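Side-chain contacts in purine nucleoside phosphorylase (Bacillus licheniformis, PDB 6DZD), which probably catalyses the phosphorolysis of adenosine, inosine and S-methyl-5'-thioadenosine, and probably also deaminates adenosine: residues Ala150-Thr155 with Ile198-Asn203; Ser162-Trp167 with Ala236-Gly241; Val228-Leu233 with Gly241-Ser246. One frame throughout, in Å; residues are numbered along the deposited sequence.

Contact 1: Ala150-Thr155 with Ile198-Asn203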
ATOM      1  N   ALA A 150      -0.861  -4.768   2.790  1.00 18.52           N
ATOM      2  CA  ALA A 150      -0.532  -6.151   3.160  1.00 19.10           C
ATOM      3  C   ALA A 150       0.717  -6.193   4.028  1.00 18.87           C
ATOM      4  O   ALA A 150       1.831  -6.151   3.504  1.00 18.96           O
ATOM      5  CB  ALA A 150      -0.322  -7.026   1.928  1.00 19.81           C
ATOM      6  N   GLY A 151       0.526  -6.296   5.350  1.00 18.86           N
ATOM      7  CA  GLY A 151       1.586  -6.713   6.247  1.00 18.92           C
ATOM      8  C   GLY A 151       1.772  -8.214   6.147  1.00 19.58           C
ATOM      9  O   GLY A 151       1.326  -8.856   5.194  1.00 20.03           O
ATOM     10  N   TRP A 152       2.413  -8.794   7.156  1.00 18.83           N
ATOM     11  CA  TRP A 152       2.540 -10.245   7.123  1.00 19.63           C
ATOM     12  C   TRP A 152       1.184 -10.920   7.308  1.00 20.20           C
ATOM     13  O   TRP A 152       0.929 -11.982   6.709  1.00 20.88           O
ATOM     14  CB  TRP A 152       3.545 -10.728   8.170  1.00 20.03           C
ATOM     15  CG  TRP A 152       3.055 -10.728   9.589  1.00 20.35           C
ATOM     16  CD1 TRP A 152       3.347  -9.807  10.554  1.00 20.25           C
ATOM     17  CD2 TRP A 152       2.216 -11.710  10.219  1.00 21.24           C
ATOM     18  NE1 TRP A 152       2.743 -10.149  11.740  1.00 21.31           N
ATOM     19  CE2 TRP A 152       2.044 -11.315  11.565  1.00 21.94           C
ATOM     20  CE3 TRP A 152       1.592 -12.884   9.776  1.00 21.80           C
ATOM     21  CZ2 TRP A 152       1.265 -12.049  12.472  1.00 23.22           C
ATOM     22  CZ3 TRP A 152       0.822 -13.611  10.679  1.00 23.00           C
ATOM     23  CH2 TRP A 152       0.670 -13.187  12.013  1.00 23.74           C
ATOM     24  N   LYS A 153       0.299 -10.306   8.111  1.00 20.41           N
ATOM     25  CA  LYS A 153      -1.042 -10.855   8.307  1.00 21.24           C
ATOM     26  C   LYS A 153      -1.851 -10.797   7.017  1.00 21.38           C
ATOM     27  O   LYS A 153      -2.353 -11.821   6.528  1.00 22.06           O
ATOM     28  CB  LYS A 153      -1.778 -10.091   9.404  1.00 21.61           C
ATOM     29  CG  LYS A 153      -1.399 -10.507  10.778  1.00 22.00           C
ATOM     30  CD  LYS A 153      -1.790  -9.459  11.819  1.00 22.43           C
ATOM     31  CE  LYS A 153      -1.499  -9.982  13.247  1.00 23.08           C
ATOM     32  NZ  LYS A 153      -2.148  -9.176  14.347  1.00 24.02           N
ATOM     33  N   GLY A 154      -1.974  -9.598   6.442  1.00 19.35           N
ATOM     34  CA  GLY A 154      -2.706  -9.466   5.194  1.00 19.53           C
ATOM     35  C   GLY A 154      -2.094 -10.289   4.093  1.00 19.64           C
ATOM     36  O   GLY A 154      -2.789 -10.722   3.179  1.00 20.31           O
ATOM     37  N   THR A 155      -0.789 -10.526   4.172  1.00 19.42           N
ATOM     38  CA  THR A 155      -0.148 -11.365   3.174  1.00 20.19           C
ATOM     39  C   THR A 155      -0.564 -12.813   3.361  1.00 21.23           C
ATOM     40  O   THR A 155      -1.019 -13.466   2.414  1.00 22.17           O
ATOM     41  CB  THR A 155       1.366 -11.176   3.233  1.00 20.02           C
ATOM     42  OG1 THR A 155       1.653  -9.800   2.934  1.00 19.13           O
ATOM     43  CG2 THR A 155       2.072 -12.075   2.203  1.00 21.42           C
ATOM     44  N   ILE A 198       5.610 -17.643   9.852  1.00 24.55           N
ATOM     45  CA  ILE A 198       6.009 -18.483   8.728  1.00 26.36           C
ATOM     46  C   ILE A 198       5.032 -19.626   8.546  1.00 28.10           C
ATOM     47  O   ILE A 198       4.701 -19.997   7.414  1.00 29.11           O
ATOM     48  CB  ILE A 198       7.453 -18.989   8.914  1.00 27.53           C
ATOM     49  CG1 ILE A 198       8.442 -17.868   8.611  1.00 26.28           C
ATOM     50  CG2 ILE A 198       7.736 -20.190   8.023  1.00 29.58           C
ATOM     51  CD1 ILE A 198       8.358 -17.348   7.181  1.00 25.78           C
ATOM     52  N   ASP A 199       4.533 -20.189   9.648  1.00 28.55           N
ATOM     53  CA  ASP A 199       3.509 -21.220   9.529  1.00 29.53           C
ATOM     54  C   ASP A 199       2.299 -20.699   8.763  1.00 29.64           C
ATOM     55  O   ASP A 199       1.668 -21.442   8.003  1.00 32.27           O
ATOM     56  CB  ASP A 199       3.102 -21.747  10.905  1.00 30.04           C
ATOM     57  CG  ASP A 199       4.140 -22.683  11.504  1.00 31.86           C
ATOM     58  OD1 ASP A 199       5.065 -23.122  10.780  1.00 33.22           O
ATOM     59  OD2 ASP A 199       4.031 -22.983  12.710  1.00 32.24           O
ATOM     60  N   LYS A 200       1.936 -19.434   8.978  1.00 29.07           N
ATOM     61  CA  LYS A 200       0.770 -18.891   8.297  1.00 28.06           C
ATOM     62  C   LYS A 200       1.077 -18.573   6.836  1.00 28.22           C
ATOM     63  O   LYS A 200       0.227 -18.775   5.960  1.00 30.08           O
ATOM     64  CB  LYS A 200       0.284 -17.646   9.037  1.00 25.82           C
ATOM     65  CG  LYS A 200      -0.714 -17.903  10.162  1.00 26.44           C
ATOM     66  CD  LYS A 200      -0.982 -16.638  10.975  1.00 24.24           C
ATOM     67  CE  LYS A 200      -2.408 -16.608  11.471  1.00 25.58           C
ATOM     68  NZ  LYS A 200      -2.716 -17.856  12.220  1.00 27.60           N
ATOM     69  N   ILE A 201       2.296 -18.122   6.546  1.00 28.13           N
ATOM     70  CA  ILE A 201       2.717 -17.899   5.166  1.00 28.55           C
ATOM     71  C   ILE A 201       2.740 -19.217   4.389  1.00 31.15           C
ATOM     72  O   ILE A 201       2.153 -19.340   3.301  1.00 32.32           O
ATOM     73  CB  ILE A 201       4.091 -17.205   5.144  1.00 27.24           C
ATOM     74  CG1 ILE A 201       4.019 -15.808   5.788  1.00 24.72           C
ATOM     75  CG2 ILE A 201       4.635 -17.153   3.734  1.00 27.97           C
ATOM     76  CD1 ILE A 201       3.206 -14.764   5.018  1.00 23.83           C
ATOM     77  N   ARG A 202       3.421 -20.229   4.933  1.00 30.94           N
ATOM     78  CA  ARG A 202       3.558 -21.479   4.203  1.00 34.17           C
ATOM     79  C   ARG A 202       2.221 -22.193   4.004  1.00 37.09           C
ATOM     80  O   ARG A 202       2.176 -23.208   3.293  1.00 40.28           O
ATOM     81  CB  ARG A 202       4.590 -22.364   4.908  1.00 34.68           C
ATOM     82  CG  ARG A 202       4.033 -23.442   5.780  1.00 36.71           C
ATOM     83  CD  ARG A 202       5.131 -24.392   6.215  1.00 37.85           C
ATOM     84  NE  ARG A 202       5.908 -23.908   7.361  1.00 35.97           N
ATOM     85  CZ  ARG A 202       7.239 -23.820   7.378  1.00 36.23           C
ATOM     86  NH1 ARG A 202       7.943 -24.178   6.304  1.00 36.57           N
ATOM     87  NH2 ARG A 202       7.869 -23.384   8.467  1.00 36.23           N
ATOM     88  N   ASN A 203       1.136 -21.689   4.601  1.00 36.38           N
ATOM     89  CA  ASN A 203      -0.204 -22.225   4.403  1.00 39.23           C
ATOM     90  C   ASN A 203      -0.976 -21.497   3.320  1.00 39.71           C
ATOM     91  O   ASN A 203      -2.173 -21.753   3.147  1.00 42.04           O
ATOM     92  CB  ASN A 203      -0.995 -22.186   5.705  1.00 38.72           C
ATOM     93  CG  ASN A 203      -1.054 -23.545   6.382  1.00 41.28           C
ATOM     94  OD1 ASN A 203      -0.793 -24.594   5.752  1.00 44.17           O
ATOM     95  ND2 ASN A 203      -1.400 -23.544   7.671  1.00 40.49           N
TER
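Thr-155 and Ile-201 mark where the two backbones come nearest, with 7.4 Å between the CA of Thr-155 and the CA of Ile-201. Both lie in helices: Gly-151 takes the N-cap position of helix 152-157, and Ile-198 to Ile-201 belong to helix 195-201. At that spacing it is left to side chains to fill the gap, and four of them do so. Trp-152 holds CG between its own backbone N and carbonyl carbon (chi1 76°), which brings the six-membered end of the indole close to Lys-200. There the CD of Lys-200 meets the ring at its rim, near the ring plane, 3.5 Å from Trp-152 CZ3. The lysine therefore lies against an edge and makes no stack on a face; one indole face instead receives CG of Lys-153, from the same helix. Deeper in, the chi2 of Ile-201 (-68°) turns CD1 out of the extended line and across the gap, 4.1 Å from Thr-155 CG2 and 4.0 Å from the carbonyl O of Trp-152. The threonine offers its methyl to this neighbour, while its OG1 is hydrogen-bonded to Asn-229 ND2 of helix 225-236. Tyr-191 also touches Trp-152, and Ala-156 touches both Lys-200 and Ile-201. The case illustrates how two helices can join without polar bonds: no hydrogen bond or salt bridge crosses between the segments, so cohesion rests on Ile-201 together with the apolar parts of threonine, lysine and tryptophan, grading from buried isoleucine to an exposed lysine.

Contact 2: Ser162-Trp167 with Ala236-Gly241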
ATOM      1  N   SER A 162      -7.400 -11.591  -3.234  1.00 16.00           N
ATOM      2  CA  SER A 162      -8.821 -11.279  -3.149  1.00 16.71           C
ATOM      3  C   SER A 162      -9.179 -10.081  -4.014  1.00 16.25           C
ATOM      4  O   SER A 162     -10.266 -10.027  -4.591  1.00 16.88           O
ATOM      5  CB  SER A 162      -9.215 -11.006  -1.701  1.00 16.89           C
ATOM      6  OG  SER A 162      -9.256 -12.197  -0.946  1.00 17.40           O
ATOM      7  N   MET A 163      -8.280  -9.117  -4.130  1.00 19.71           N
ATOM      8  CA  MET A 163      -8.567  -7.999  -5.014  1.00 18.62           C
ATOM      9  C   MET A 163      -8.786  -8.491  -6.430  1.00 19.03           C
ATOM     10  O   MET A 163      -9.727  -8.058  -7.104  1.00 19.01           O
ATOM     11  CB  MET A 163      -7.437  -6.970  -4.978  1.00 17.00           C
ATOM     12  CG  MET A 163      -7.814  -5.726  -5.747  1.00 16.12           C
ATOM     13  SD  MET A 163      -9.106  -4.792  -4.892  1.00 16.10           S
ATOM     14  CE  MET A 163      -8.123  -4.019  -3.583  1.00 15.15           C
ATOM     15  N   VAL A 164      -7.916  -9.392  -6.899  1.00 17.82           N
ATOM     16  CA  VAL A 164      -8.030  -9.910  -8.256  1.00 18.49           C
ATOM     17  C   VAL A 164      -9.273 -10.780  -8.391  1.00 19.47           C
ATOM     18  O   VAL A 164      -9.987 -10.711  -9.400  1.00 19.96           O
ATOM     19  CB  VAL A 164      -6.757 -10.680  -8.644  1.00 18.71           C
ATOM     20  CG1 VAL A 164      -6.921 -11.289 -10.005  1.00 19.55           C
ATOM     21  CG2 VAL A 164      -5.539  -9.776  -8.592  1.00 17.99           C
ATOM     22  N   ASP A 165      -9.561 -11.606  -7.379  1.00 20.24           N
ATOM     23  CA  ASP A 165     -10.764 -12.432  -7.431  1.00 21.07           C
ATOM     24  C   ASP A 165     -12.023 -11.563  -7.415  1.00 20.84           C
ATOM     25  O   ASP A 165     -13.034 -11.904  -8.045  1.00 21.23           O
ATOM     26  CB  ASP A 165     -10.754 -13.453  -6.285  1.00 21.90           C
ATOM     27  CG  ASP A 165     -11.733 -14.608  -6.524  1.00 22.55           C
ATOM     28  OD1 ASP A 165     -11.632 -15.291  -7.585  1.00 22.72           O
ATOM     29  OD2 ASP A 165     -12.626 -14.829  -5.659  1.00 22.92           O
ATOM     30  N   MET A 166     -11.979 -10.442  -6.680  1.00 21.56           N
ATOM     31  CA  MET A 166     -13.099  -9.505  -6.626  1.00 21.46           C
ATOM     32  C   MET A 166     -13.288  -8.780  -7.951  1.00 20.81           C
ATOM     33  O   MET A 166     -14.424  -8.487  -8.335  1.00 21.26           O
ATOM     34  CB  MET A 166     -12.903  -8.500  -5.492  1.00 21.03           C
ATOM     35  CG  MET A 166     -14.174  -8.058  -4.821  1.00 21.76           C
ATOM     36  SD  MET A 166     -13.894  -7.590  -3.086  1.00 21.97           S
ATOM     37  CE  MET A 166     -14.400  -9.081  -2.221  1.00 23.53           C
ATOM     38  N   TRP A 167     -12.201  -8.436  -8.644  1.00 19.44           N
ATOM     39  CA  TRP A 167     -12.369  -7.796  -9.951  1.00 19.73           C
ATOM     40  C   TRP A 167     -12.864  -8.798 -10.986  1.00 20.71           C
ATOM     41  O   TRP A 167     -13.628  -8.445 -11.898  1.00 21.50           O
ATOM     42  CB  TRP A 167     -11.063  -7.148 -10.415  1.00 18.90           C
ATOM     43  CG  TRP A 167     -10.738  -5.889  -9.661  1.00 18.06           C
ATOM     44  CD1 TRP A 167     -11.280  -5.474  -8.477  1.00 17.87           C
ATOM     45  CD2 TRP A 167      -9.793  -4.901 -10.033  1.00 17.45           C
ATOM     46  NE1 TRP A 167     -10.734  -4.282  -8.097  1.00 17.12           N
ATOM     47  CE2 TRP A 167      -9.816  -3.906  -9.039  1.00 16.84           C
ATOM     48  CE3 TRP A 167      -8.933  -4.751 -11.121  1.00 17.56           C
ATOM     49  CZ2 TRP A 167      -9.010  -2.777  -9.096  1.00 16.29           C
ATOM     50  CZ3 TRP A 167      -8.129  -3.641 -11.174  1.00 17.11           C
ATOM     51  CH2 TRP A 167      -8.173  -2.661 -10.164  1.00 16.45           C
ATOM     52  N   ALA A 236      -3.188 -15.468  -8.827  1.00 22.66           N
ATOM     53  CA  ALA A 236      -4.540 -14.985  -9.045  1.00 22.26           C
ATOM     54  C   ALA A 236      -4.875 -14.818 -10.519  1.00 23.30           C
ATOM     55  O   ALA A 236      -6.054 -14.663 -10.854  1.00 23.55           O
ATOM     56  CB  ALA A 236      -4.745 -13.672  -8.309  1.00 20.45           C
ATOM     57  N   GLY A 237      -3.885 -14.816 -11.404  1.00 23.77           N
ATOM     58  CA  GLY A 237      -4.153 -14.692 -12.823  1.00 25.13           C
ATOM     59  C   GLY A 237      -3.515 -13.484 -13.457  1.00 24.74           C
ATOM     60  O   GLY A 237      -3.698 -13.256 -14.660  1.00 26.02           O
ATOM     61  N   ILE A 238      -2.803 -12.663 -12.717  1.00 23.40           N
ATOM     62  CA  ILE A 238      -2.136 -11.532 -13.353  1.00 23.32           C
ATOM     63  C   ILE A 238      -0.861 -12.043 -14.015  1.00 24.89           C
ATOM     64  O   ILE A 238      -0.072 -12.741 -13.353  1.00 24.95           O
ATOM     65  CB  ILE A 238      -1.831 -10.445 -12.332  1.00 21.87           C
ATOM     66  CG1 ILE A 238      -3.126  -9.859 -11.780  1.00 20.89           C
ATOM     67  CG2 ILE A 238      -1.023  -9.365 -12.972  1.00 21.99           C
ATOM     68  CD1 ILE A 238      -2.891  -8.673 -10.882  1.00 20.11           C
ATOM     69  N   PRO A 239      -0.618 -11.720 -15.286  1.00 26.26           N
ATOM     70  CA  PRO A 239       0.636 -12.151 -15.916  1.00 28.06           C
ATOM     71  C   PRO A 239       1.824 -11.461 -15.263  1.00 27.15           C
ATOM     72  O   PRO A 239       1.770 -10.276 -14.930  1.00 25.73           O
ATOM     73  CB  PRO A 239       0.474 -11.738 -17.386  1.00 29.93           C
ATOM     74  CG  PRO A 239      -0.809 -11.051 -17.512  1.00 29.06           C
ATOM     75  CD  PRO A 239      -1.446 -10.882 -16.165  1.00 26.62           C
ATOM     76  N   ASN A 240       2.892 -12.235 -15.039  1.00 28.15           N
ATOM     77  CA  ASN A 240       4.045 -11.703 -14.320  1.00 27.51           C
ATOM     78  C   ASN A 240       4.632 -10.476 -15.016  1.00 27.96           C
ATOM     79  O   ASN A 240       5.161  -9.577 -14.348  1.00 26.78           O
ATOM     80  CB  ASN A 240       5.106 -12.789 -14.150  1.00 29.12           C
ATOM     81  CG  ASN A 240       6.209 -12.373 -13.176  1.00 28.45           C
ATOM     82  OD1 ASN A 240       5.957 -11.631 -12.214  1.00 26.36           O
ATOM     83  ND2 ASN A 240       7.438 -12.840 -13.421  1.00 30.45           N
ATOM     84  N   GLY A 241       4.542 -10.426 -16.352  1.00 29.88           N
ATOM     85  CA  GLY A 241       5.043  -9.282 -17.088  1.00 30.67           C
ATOM     86  C   GLY A 241       4.343  -7.985 -16.735  1.00 28.70           C
ATOM     87  O   GLY A 241       4.922  -6.905 -16.885  1.00 28.83           O
TER
HETATM   88  O   HOH W   1      -8.809 -14.950  -8.735  1.00 17.48           O
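Ala-236 meets Val-164 where the chain leaves helix 225-236, and here the two backbones are nearest, 6.2 Å from CA to CA of these residues. The small side chain permits this closeness: Ala-236 CB sits 3.6 Å from Val-164 CB, and it also touches the CG1 branch. That same CG1 lies 3.6 Å from the carbonyl O of Ala-236, so the valine packs against both the methyl and the carbonyl oxygen at the helix terminus. The carbonyl has a polar neighbour too, a water that donates a weak bond to it and a second bond to Asp-165 OD1, 3.1 Å from the water. Gly-237 follows with a positive phi (120°) that completes a Schellman motif, the classic device for ending a helix and turning the chain aside; glycine suits this conformation because a side chain would press on the preceding carbonyl. The turn delivers Ile-238, whose extended side chain (chi2 -173°) carries CD1 to 3.7 Å from Val-164 CG2. While CG1 of the valine, anti to its backbone N, meets the methyl and carbonyl O of Ala-236, CG2 reaches the isoleucine and still borders the alanine methyl. Farther along, Asn-240 OD1 accepts a weak hydrogen bond from Arg-230 NH2, back on helix 225-236. Val-164 stands at a junction, since its side chain also touches Leu-233 of helix 225-236, Phe-137 of strand 133-139 and Ile-178. Ile-238 shares Leu-233 and Ile-178 with it, and in this way helix 159-169 and the link from helix 225-236 to strand 243-245 meet beside the sheet that contains strands 133-139 and 243-245.

Contact 3: Val228-Leu233 with Gly241-Ser246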
ATOM      1  N   VAL A 228       6.021 -12.820  -1.816  1.00 22.32           N
ATOM      2  CA  VAL A 228       4.829 -13.615  -1.580  1.00 21.87           C
ATOM      3  C   VAL A 228       3.634 -12.952  -2.231  1.00 20.79           C
ATOM      4  O   VAL A 228       2.774 -13.621  -2.814  1.00 20.75           O
ATOM      5  CB  VAL A 228       4.599 -13.816  -0.076  1.00 21.84           C
ATOM      6  CG1 VAL A 228       3.416 -14.735   0.144  1.00 21.61           C
ATOM      7  CG2 VAL A 228       5.852 -14.349   0.586  1.00 23.15           C
ATOM      8  N   ASN A 229       3.547 -11.628  -2.128  1.00 21.27           N
ATOM      9  CA  ASN A 229       2.448 -10.938  -2.782  1.00 20.40           C
ATOM     10  C   ASN A 229       2.564 -11.028  -4.301  1.00 20.82           C
ATOM     11  O   ASN A 229       1.568 -11.290  -4.987  1.00 20.67           O
ATOM     12  CB  ASN A 229       2.380  -9.495  -2.302  1.00 19.78           C
ATOM     13  CG  ASN A 229       1.738  -9.384  -0.943  1.00 19.20           C
ATOM     14  OD1 ASN A 229       0.515  -9.393  -0.820  1.00 18.54           O
ATOM     15  ND2 ASN A 229       2.555  -9.304   0.091  1.00 19.79           N
ATOM     16  N   ARG A 230       3.765 -10.847  -4.850  1.00 21.12           N
ATOM     17  CA  ARG A 230       3.911 -11.041  -6.287  1.00 21.59           C
ATOM     18  C   ARG A 230       3.484 -12.445  -6.687  1.00 21.83           C
ATOM     19  O   ARG A 230       2.805 -12.632  -7.702  1.00 21.94           O
ATOM     20  CB  ARG A 230       5.340 -10.769  -6.729  1.00 22.32           C
ATOM     21  CG  ARG A 230       5.491 -10.765  -8.226  1.00 22.77           C
ATOM     22  CD  ARG A 230       6.929 -11.103  -8.635  1.00 23.69           C
ATOM     23  NE  ARG A 230       7.268 -12.493  -8.353  1.00 24.55           N
ATOM     24  CZ  ARG A 230       6.886 -13.508  -9.125  1.00 25.85           C
ATOM     25  NH1 ARG A 230       7.220 -14.753  -8.818  1.00 27.26           N
ATOM     26  NH2 ARG A 230       6.158 -13.269 -10.210  1.00 25.92           N
ATOM     27  N   GLN A 231       3.844 -13.440  -5.879  1.00 23.45           N
ATOM     28  CA  GLN A 231       3.421 -14.802  -6.168  1.00 23.91           C
ATOM     29  C   GLN A 231       1.910 -14.919  -6.111  1.00 23.14           C
ATOM     30  O   GLN A 231       1.304 -15.614  -6.932  1.00 23.67           O
ATOM     31  CB  GLN A 231       4.082 -15.778  -5.197  1.00 24.56           C
ATOM     32  CG  GLN A 231       5.537 -16.075  -5.507  1.00 26.02           C
ATOM     33  CD  GLN A 231       6.094 -17.240  -4.708  1.00 27.63           C
ATOM     34  OE1 GLN A 231       5.416 -18.244  -4.490  1.00 28.34           O
ATOM     35  NE2 GLN A 231       7.352 -17.123  -4.294  1.00 28.50           N
ATOM     36  N   LEU A 232       1.276 -14.204  -5.180  1.00 24.19           N
ATOM     37  CA  LEU A 232      -0.166 -14.307  -5.042  1.00 23.45           C
ATOM     38  C   LEU A 232      -0.905 -13.657  -6.204  1.00 23.36           C
ATOM     39  O   LEU A 232      -1.973 -14.144  -6.597  1.00 23.28           O
ATOM     40  CB  LEU A 232      -0.595 -13.677  -3.729  1.00 22.54           C
ATOM     41  CG  LEU A 232      -0.268 -14.555  -2.528  1.00 22.80           C
ATOM     42  CD1 LEU A 232      -0.236 -13.689  -1.271  1.00 22.25           C
ATOM     43  CD2 LEU A 232      -1.272 -15.703  -2.418  1.00 23.18           C
ATOM     44  N   LEU A 233      -0.337 -12.590  -6.788  1.00 22.51           N
ATOM     45  CA  LEU A 233      -0.919 -11.980  -7.984  1.00 22.65           C
ATOM     46  C   LEU A 233      -0.828 -12.919  -9.182  1.00 23.61           C
ATOM     47  O   LEU A 233      -1.815 -13.111  -9.904  1.00 23.73           O
ATOM     48  CB  LEU A 233      -0.220 -10.656  -8.292  1.00 22.81           C
ATOM     49  CG  LEU A 233      -0.332  -9.560  -7.228  1.00 21.98           C
ATOM     50  CD1 LEU A 233       0.549  -8.342  -7.546  1.00 22.15           C
ATOM     51  CD2 LEU A 233      -1.773  -9.139  -7.054  1.00 21.04           C
ATOM     52  N   GLY A 241       4.542 -10.426 -16.352  1.00 29.88           N
ATOM     53  CA  GLY A 241       5.043  -9.282 -17.088  1.00 30.67           C
ATOM     54  C   GLY A 241       4.343  -7.985 -16.735  1.00 28.70           C
ATOM     55  O   GLY A 241       4.922  -6.905 -16.885  1.00 28.83           O
ATOM     56  N   GLN A 242       3.098  -8.067 -16.258  1.00 27.08           N
ATOM     57  CA  GLN A 242       2.312  -6.894 -15.902  1.00 25.42           C
ATOM     58  C   GLN A 242       2.400  -6.557 -14.415  1.00 23.14           C
ATOM     59  O   GLN A 242       1.520  -5.859 -13.894  1.00 21.66           O
ATOM     60  CB  GLN A 242       0.857  -7.091 -16.310  1.00 25.39           C
ATOM     61  CG  GLN A 242       0.534  -6.573 -17.693  1.00 27.25           C
ATOM     62  CD  GLN A 242      -0.584  -7.354 -18.355  1.00 28.30           C
ATOM     63  OE1 GLN A 242      -0.461  -7.765 -19.514  1.00 30.62           O
ATOM     64  NE2 GLN A 242      -1.681  -7.558 -17.630  1.00 26.83           N
ATOM     65  N   ILE A 243       3.412  -7.067 -13.715  1.00 23.59           N
ATOM     66  CA  ILE A 243       3.655  -6.737 -12.312  1.00 22.17           C
ATOM     67  C   ILE A 243       5.044  -6.108 -12.185  1.00 22.42           C
ATOM     68  O   ILE A 243       6.040  -6.665 -12.667  1.00 24.05           O
ATOM     69  CB  ILE A 243       3.514  -7.972 -11.401  1.00 22.53           C
ATOM     70  CG1 ILE A 243       2.155  -8.627 -11.607  1.00 22.54           C
ATOM     71  CG2 ILE A 243       3.697  -7.597  -9.930  1.00 21.98           C
ATOM     72  CD1 ILE A 243       2.051  -9.961 -10.932  1.00 22.97           C
ATOM     73  N   GLU A 244       5.110  -4.949 -11.538  1.00 23.85           N
ATOM     74  CA  GLU A 244       6.380  -4.279 -11.294  1.00 24.22           C
ATOM     75  C   GLU A 244       6.564  -4.098  -9.793  1.00 23.57           C
ATOM     76  O   GLU A 244       5.703  -3.522  -9.119  1.00 22.76           O
ATOM     77  CB  GLU A 244       6.449  -2.934 -12.033  1.00 24.64           C
ATOM     78  CG  GLU A 244       6.206  -3.005 -13.551  1.00 26.36           C
ATOM     79  CD  GLU A 244       7.437  -3.397 -14.332  1.00 28.75           C
ATOM     80  OE1 GLU A 244       8.348  -4.038 -13.738  1.00 29.06           O
ATOM     81  OE2 GLU A 244       7.508  -3.042 -15.542  1.00 30.58           O
ATOM     82  N   VAL A 245       7.689  -4.586  -9.281  1.00 20.34           N
ATOM     83  CA  VAL A 245       8.009  -4.555  -7.859  1.00 19.86           C
ATOM     84  C   VAL A 245       9.101  -3.522  -7.622  1.00 20.17           C
ATOM     85  O   VAL A 245      10.210  -3.654  -8.144  1.00 21.65           O
ATOM     86  CB  VAL A 245       8.450  -5.936  -7.372  1.00 20.72           C
ATOM     87  CG1 VAL A 245       8.782  -5.883  -5.910  1.00 20.55           C
ATOM     88  CG2 VAL A 245       7.352  -6.959  -7.686  1.00 20.61           C
ATOM     89  N   SER A 246       8.793  -2.511  -6.815  1.00 20.22           N
ATOM     90  CA  SER A 246       9.784  -1.530  -6.404  1.00 20.61           C
ATOM     91  C   SER A 246      10.850  -2.195  -5.540  1.00 21.68           C
ATOM     92  O   SER A 246      10.535  -2.989  -4.651  1.00 21.58           O
ATOM     93  CB  SER A 246       9.103  -0.404  -5.630  1.00 19.46           C
ATOM     94  OG  SER A 246      10.044   0.442  -4.997  1.00 20.00           O
TER
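Leu-233 and Ile-243 form the tight part of this contact, with Leu-233 CB 3.6 Å from Ile-243 CD1. The extended isoleucine (chi2 170°) lays its CG1-CD1 arm against the leucine, and Leu-233 CD1 rests 4.0 Å from both Ile-243 CG2 and Ile-243 CD1. Both residues are buried, and Phe-137 of strand 133-139 also touches the leucine. One helical turn earlier the packing slackens toward solvent. Arg-230 sends its CG anti to the backbone N (chi1 -172°), placing this methylene 4.0 Å from Ile-243 CG2 and 4.3 Å from Val-245 CG2, so that only the greasy stem of the arginine meets the strand. Its guanidinium group turns to other partners, a salt bridge from NH1 to Glu-227 OE2 among them. The axes of helix segment 228-233 and strand 243-245 run at 178° to each other and 10.1 Å apart, a separation usual for a helix lying flat on a sheet. With strand 243-245 parallel to its neighbour 179-182, and the helix antiparallel to strand 243-245, the arrangement has the character of a beta-alpha-beta crossover, here with a long excursion before the helix.

How the contacts relate
Helix 225-236 ties the three contacts together. Contact 3 lays it on the outermost strand, 243-245, of the sheet that also holds strand 133-139, contact 2 joins its C-terminal end and the following loop to helix 159-169, and contact 1 lies beside it, reached through Asn-229 and Val-228. Contacts 2 and 3 adjoin, with centres 10 Å apart and Leu-233 of contact 3 touching Val-164 and Ile-238 of contact 2; contact 1 stands apart on the side of the bound potassium ion. Chemistry follows place: contact 2 is buried and aliphatic, contact 3 runs from a buried leucine to a partly exposed arginine, and contact 1 reaches the surface through a lysine alkyl chain.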